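Local structure of putative fimbriae assembly chaperone (Salmonella typhimurium, 2CO7) at residues T138-G144 with W203-D208; N153-V157 with A187-N192. The protein probably acts as a periplasmic chaperone of the PapD-like family, assisting the folding of fimbrial subunits and their assembly into fimbriae. All coordinates share one frame; numbering follows the deposited sequence. Where two conformers were deposited one is given.

Both contacts lie in the second, C-terminal immunoglobulin-like domain of the chaperone, with their centres about 18 Å apart and their nearest atoms about 7 Å apart, so they do not touch. Interaction 2 is nested along the chain inside the loop that interaction 1 closes, and strand 201-205 is the next strand after 187-191, beyond a connection that is partly unmodelled. The two differ in kind: residues 153-157 and 187-192 are joined by four backbone hydrogen bonds, whereas 138-144 meets 203-208 through side chains and one carbonyl. Trp148 links them indirectly: its ring meets that of Trp203 of interaction 1, and its side chain touches Leu155 and Val157 of interaction 2.

Interaction 1: residues T138-G144 with W203-D208; sequences TPEDVAG and WRVITD
Asp208 OD2 is held by a salt bridge to Arg131 while lying against Pro139 CD, 4.0 Å away, at the start of a short, weakly bonded helical turn, 139-142. The other carboxylate oxygen, Asp208 OD1, lies 3.6 Å from Thr138 CG2. Both approaches to 138-144 are van der Waals contacts to carbon. The polar grip on this end of 138-144 is internal, a capping box in which Thr138 N donates to Asp141 OD1 (3.0 Å, N-H...O 148°) from above the carboxylate plane. Thr138 is the N-cap: with OG1 between its own backbone N and carbonyl carbon (chi1 65°), it accepts the weak return bond from Asp141 N, and CG2 is left to meet Asp208.

Two residues on, Glu140 packs its CB against Val205 CG2 at 3.7 Å. In the conformer given, its OE1 comes near the Thr207 methyl, CG2, but the position of this carboxylate is doubtful. The hydroxyl of Thr207 has a different partner, Phe209 N. Val205 divides its branches between two residues, because its CG1 meets the methyl of Ala143 at 3.9 Å. Beyond it, the carbonyl oxygen of Ala143 sits at the edge of the Trp203 indole, near the ring plane, 3.5 Å from Trp203 CZ2. Trp203 is buried, its ring also meeting those of Trp148 and Phe216.

The arrangement is a short capped helical turn packed against strand 201-205 and the residues that follow it, in the C-terminal immunoglobulin-like domain of a PapD-like chaperone.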
loop_
_atom_site.group_PDB
_atom_site.type_symbol
_atom_site.label_atom_id
_atom_site.label_comp_id
_atom_site.label_asym_id
_atom_site.label_seq_id
_atom_site.Cartn_x
_atom_site.Cartn_y
_atom_site.Cartn_z
ATOM N N THR B 138 7.100 -13.872 19.612
ATOM C CA THR B 138 7.016 -12.869 18.547
ATOM C C THR B 138 8.105 -13.126 17.493
ATOM O O THR B 138 9.092 -13.819 17.784
ATOM C CB THR B 138 7.239 -11.462 19.126
ATOM O OG1 THR B 138 8.585 -11.349 19.635
ATOM C CG2 THR B 138 6.255 -11.176 20.235
ATOM N N PRO B 139 7.952 -12.542 16.296
ATOM C CA PRO B 139 9.038 -12.639 15.290
ATOM C C PRO B 139 10.372 -12.161 15.871
ATOM O O PRO B 139 11.391 -12.823 15.676
ATOM C CB PRO B 139 8.538 -11.731 14.144
ATOM C CG PRO B 139 6.959 -11.901 14.250
ATOM C CD PRO B 139 6.765 -11.830 15.774
ATOM N N GLU B 140 10.382 -11.048 16.613
ATOM C CA GLU B 140 11.667 -10.506 17.034
ATOM C C GLU B 140 12.406 -11.416 18.023
ATOM O O GLU B 140 13.634 -11.395 18.060
ATOM C CB GLU B 140 11.545 -9.061 17.526
ATOM C CG GLU B 140 10.940 -8.895 18.903
ATOM C CD GLU B 140 10.782 -7.428 19.345
ATOM O OE1 GLU B 140 11.524 -6.530 18.879
ATOM O OE2 GLU B 140 9.919 -7.187 20.214
ATOM N N ASP B 141 11.664 -12.248 18.762
ATOM C CA ASP B 141 12.244 -13.261 19.627
ATOM C C ASP B 141 13.151 -14.238 18.888
ATOM O O ASP B 141 14.098 -14.732 19.469
ATOM C CB ASP B 141 11.140 -14.045 20.321
ATOM C CG ASP B 141 10.393 -13.231 21.354
ATOM O OD1 ASP B 141 9.259 -13.658 21.714
ATOM O OD2 ASP B 141 10.942 -12.182 21.826
ATOM N N VAL B 142 12.818 -14.518 17.624
ATOM C CA VAL B 142 13.510 -15.540 16.810
ATOM C C VAL B 142 14.131 -14.989 15.528
ATOM O O VAL B 142 14.588 -15.779 14.678
ATOM C CB VAL B 142 12.599 -16.801 16.491
ATOM C CG1 VAL B 142 12.289 -17.590 17.789
ATOM C CG2 VAL B 142 11.286 -16.423 15.803
ATOM N N ALA B 143 14.159 -13.663 15.372
ATOM C CA ALA B 143 14.646 -13.023 14.128
ATOM C C ALA B 143 16.155 -13.205 13.896
ATOM O O ALA B 143 16.633 -13.099 12.752
ATOM C CB ALA B 143 14.262 -11.531 14.077
ATOM N N GLY B 144 16.894 -13.510 14.967
ATOM C CA GLY B 144 18.308 -13.886 14.880
ATOM C C GLY B 144 18.513 -15.264 14.261
ATOM O O GLY B 144 19.658 -15.709 14.089
ATOM N N TRP B 203 20.035 -5.985 10.247
ATOM C CA TRP B 203 18.627 -5.767 9.983
ATOM C C TRP B 203 17.856 -5.544 11.254
ATOM O O TRP B 203 18.357 -5.812 12.352
ATOM C CB TRP B 203 18.009 -6.950 9.205
ATOM C CG TRP B 203 17.946 -8.263 9.970
ATOM C CD1 TRP B 203 16.849 -8.807 10.577
ATOM C CD2 TRP B 203 19.024 -9.191 10.176
ATOM N NE1 TRP B 203 17.186 -10.017 11.162
ATOM C CE2 TRP B 203 18.506 -10.283 10.917
ATOM C CE3 TRP B 203 20.371 -9.215 9.792
ATOM C CZ2 TRP B 203 19.305 -11.380 11.303
ATOM C CZ3 TRP B 203 21.160 -10.288 10.172
ATOM C CH2 TRP B 203 20.613 -11.364 10.926
ATOM N N ARG B 204 16.642 -5.034 11.079
ATOM C CA ARG B 204 15.665 -4.926 12.147
ATOM C C ARG B 204 14.361 -5.528 11.621
ATOM O O ARG B 204 14.225 -5.777 10.421
ATOM C CB ARG B 204 15.458 -3.471 12.553
ATOM C CG ARG B 204 16.676 -2.799 13.194
ATOM C CD ARG B 204 16.473 -1.310 13.196
ATOM N NE ARG B 204 17.659 -0.550 13.574
ATOM C CZ ARG B 204 17.881 -0.051 14.789
ATOM N NH1 ARG B 204 17.013 -0.265 15.772
ATOM N NH2 ARG B 204 18.997 0.642 15.026
ATOM N N VAL B 205 13.445 -5.822 12.522
ATOM C CA VAL B 205 12.118 -6.212 12.097
ATOM C C VAL B 205 11.122 -5.180 12.600
ATOM O O VAL B 205 11.314 -4.568 13.623
ATOM C CB VAL B 205 11.697 -7.657 12.517
ATOM C CG1 VAL B 205 12.667 -8.724 11.871
ATOM C CG2 VAL B 205 11.639 -7.803 14.028
ATOM N N ILE B 206 10.052 -4.994 11.845
ATOM C CA ILE B 206 8.968 -4.165 12.327
ATOM C C ILE B 206 8.185 -5.064 13.306
ATOM O O ILE B 206 7.787 -6.189 12.950
ATOM C CB ILE B 206 8.071 -3.676 11.190
ATOM C CG1 ILE B 206 8.891 -2.910 10.126
ATOM C CG2 ILE B 206 6.951 -2.748 11.758
ATOM C CD1 ILE B 206 8.028 -2.523 8.916
ATOM N N THR B 207 8.037 -4.592 14.545
ATOM C CA THR B 207 7.399 -5.387 15.610
ATOM C C THR B 207 5.884 -5.455 15.454
ATOM O O THR B 207 5.306 -4.755 14.604
ATOM C CB THR B 207 7.715 -4.834 17.042
ATOM O OG1 THR B 207 6.901 -3.671 17.329
ATOM C CG2 THR B 207 9.211 -4.498 17.189
ATOM N N ASP B 208 5.229 -6.282 16.283
ATOM C CA ASP B 208 3.775 -6.321 16.347
ATOM C C ASP B 208 3.119 -4.976 16.639
ATOM O O ASP B 208 1.932 -4.787 16.352
ATOM C CB ASP B 208 3.312 -7.354 17.382
ATOM C CG ASP B 208 3.721 -8.778 17.029
ATOM O OD1 ASP B 208 3.941 -9.559 17.976
ATOM O OD2 ASP B 208 3.794 -9.149 15.836
#

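Interaction 2: residues N153-V157 with A187-N192; sequences NKLKV and ADKTLN
An antiparallel beta ladder in the C-terminal immunoglobulin-like domain joins strand 154-157 to strand 187-191, whose directions differ by 165° and whose axes approach to 4.6 Å. Leu155 with Leu191 and Val157 with Lys189 are the hydrogen-bonded pairs, and Lys156 with Thr190 is the non-hydrogen-bonded pair between them. Each hydrogen-bonded pair is closed by two bonds. Leu155 N to Leu191 O measures 2.8 Å, with an N-H...O angle of 168°, and Leu191 N returns to Leu155 O at 2.9 Å. Val157 N to Lys189 O and Lys189 N to Val157 O repeat the pattern. Between them, Lys156 CA lies 3.2 Å from Lys189 O in a CA-H...O contact.

On the face of Leu155 and Val157, the two leucines lie side by side and point the same way, with Leu155 CB 3.8 Å from Leu191 CG. Val157 CG1, set between backbone N and carbonyl carbon (chi1 59°), is brought against Lys189 CB at 3.8 Å. The end of Lys189 then turns off to a salt bridge with Glu181.

The opposite face is polar. Lys156 is fully extended, its CG running past Thr190 OG1 toward Asp188. Its NZ stays 4.1 Å from Asp188 OD2, beyond a salt bridge. At the strand end, Lys154 CE rests 3.3 Å from Asn192 OD1.

Strand 154-159 is central in this three-stranded sheet, flanked by 147-151 and the edge strand 187-191. Leu155 and Val157 reach Trp148 of the former, while Leu191 touches Ile177 and Leu180 in the loops.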
loop_
_atom_site.group_PDB
_atom_site.type_symbol
_atom_site.label_atom_id
_atom_site.label_comp_id
_atom_site.label_asym_id
_atom_site.label_seq_id
_atom_site.Cartn_x
_atom_site.Cartn_y
_atom_site.Cartn_z
ATOM N N ASN B 153 25.919 -11.042 -6.966
ATOM C CA ASN B 153 25.066 -9.912 -6.609
ATOM C C ASN B 153 23.794 -10.345 -5.874
ATOM O O ASN B 153 22.949 -9.516 -5.540
ATOM C CB ASN B 153 24.730 -9.076 -7.853
ATOM C CG ASN B 153 24.463 -7.603 -7.522
ATOM O OD1 ASN B 153 23.719 -6.924 -8.240
ATOM N ND2 ASN B 153 25.072 -7.105 -6.439
ATOM N N LYS B 154 23.675 -11.637 -5.587
ATOM C CA LYS B 154 22.428 -12.166 -5.007
ATOM C C LYS B 154 22.504 -12.319 -3.497
ATOM O O LYS B 154 23.462 -12.883 -2.966
ATOM C CB LYS B 154 22.008 -13.473 -5.688
ATOM C CG LYS B 154 21.916 -13.340 -7.198
ATOM C CD LYS B 154 20.843 -14.194 -7.802
ATOM C CE LYS B 154 20.682 -13.846 -9.270
ATOM N NZ LYS B 154 19.403 -14.373 -9.830
ATOM N N LEU B 155 21.492 -11.796 -2.818
ATOM C CA LEU B 155 21.427 -11.853 -1.382
ATOM C C LEU B 155 20.184 -12.657 -1.104
ATOM O O LEU B 155 19.105 -12.277 -1.530
ATOM C CB LEU B 155 21.247 -10.449 -0.804
ATOM C CG LEU B 155 21.791 -10.020 0.579
ATOM C CD1 LEU B 155 20.737 -9.205 1.312
ATOM C CD2 LEU B 155 22.360 -11.141 1.456
ATOM N N LYS B 156 20.327 -13.756 -0.376
ATOM C CA LYS B 156 19.173 -14.573 -0.038
ATOM C C LYS B 156 19.050 -14.599 1.465
ATOM O O LYS B 156 20.044 -14.775 2.176
ATOM C CB LYS B 156 19.334 -15.990 -0.609
ATOM C CG LYS B 156 18.174 -16.970 -0.327
ATOM C CD LYS B 156 18.550 -18.352 -0.903
ATOM C CE LYS B 156 17.408 -19.357 -0.829
ATOM N NZ LYS B 156 17.839 -20.684 -1.429
ATOM N N VAL B 157 17.821 -14.428 1.922
ATOM C CA VAL B 157 17.462 -14.537 3.330
ATOM C C VAL B 157 16.536 -15.734 3.473
ATOM O O VAL B 157 15.585 -15.893 2.688
ATOM C CB VAL B 157 16.787 -13.232 3.858
ATOM C CG1 VAL B 157 15.542 -12.914 3.068
ATOM C CG2 VAL B 157 16.470 -13.349 5.354
ATOM N N ALA B 187 10.183 -19.802 4.605
ATOM C CA ALA B 187 10.268 -19.313 3.234
ATOM C C ALA B 187 11.562 -18.544 3.080
ATOM O O ALA B 187 12.171 -18.176 4.068
ATOM C CB ALA B 187 9.057 -18.440 2.898
ATOM N N ASP B 188 11.989 -18.331 1.823
ATOM C CA ASP B 188 13.169 -17.538 1.507
ATOM C C ASP B 188 12.800 -16.412 0.559
ATOM O O ASP B 188 11.813 -16.523 -0.186
ATOM C CB ASP B 188 14.200 -18.397 0.801
ATOM C CG ASP B 188 14.381 -19.721 1.463
ATOM O OD1 ASP B 188 14.518 -19.705 2.695
ATOM O OD2 ASP B 188 14.320 -20.770 0.763
ATOM N N LYS B 189 13.629 -15.368 0.555
ATOM C CA LYS B 189 13.586 -14.295 -0.436
ATOM C C LYS B 189 14.983 -14.051 -0.972
ATOM O O LYS B 189 15.961 -14.131 -0.228
ATOM C CB LYS B 189 13.049 -12.977 0.162
ATOM C CG LYS B 189 11.577 -13.020 0.537
ATOM C CD LYS B 189 10.708 -13.124 -0.708
ATOM C CE LYS B 189 9.268 -12.856 -0.409
ATOM N NZ LYS B 189 8.501 -12.589 -1.695
ATOM N N THR B 190 15.047 -13.724 -2.259
ATOM C CA THR B 190 16.316 -13.480 -2.956
ATOM C C THR B 190 16.225 -12.145 -3.665
ATOM O O THR B 190 15.293 -11.905 -4.431
ATOM C CB THR B 190 16.622 -14.564 -4.011
ATOM O OG1 THR B 190 16.800 -15.825 -3.369
ATOM C CG2 THR B 190 17.899 -14.217 -4.823
ATOM N N LEU B 191 17.219 -11.301 -3.439
ATOM C CA LEU B 191 17.299 -10.008 -4.119
ATOM C C LEU B 191 18.634 -9.850 -4.841
ATOM O O LEU B 191 19.666 -10.294 -4.335
ATOM C CB LEU B 191 17.100 -8.902 -3.091
ATOM C CG LEU B 191 17.866 -9.066 -1.779
ATOM C CD1 LEU B 191 18.270 -7.721 -1.273
ATOM C CD2 LEU B 191 17.086 -9.865 -0.701
ATOM N N ASN B 192 18.610 -9.250 -6.036
ATOM C CA ASN B 192 19.845 -8.879 -6.737
ATOM C C ASN B 192 20.499 -7.670 -6.071
ATOM O O ASN B 192 19.939 -6.569 -6.091
ATOM C CB ASN B 192 19.581 -8.565 -8.215
ATOM C CG ASN B 192 19.227 -9.798 -9.029
ATOM O OD1 ASN B 192 19.248 -10.921 -8.527
ATOM N ND2 ASN B 192 18.902 -9.589 -10.299
#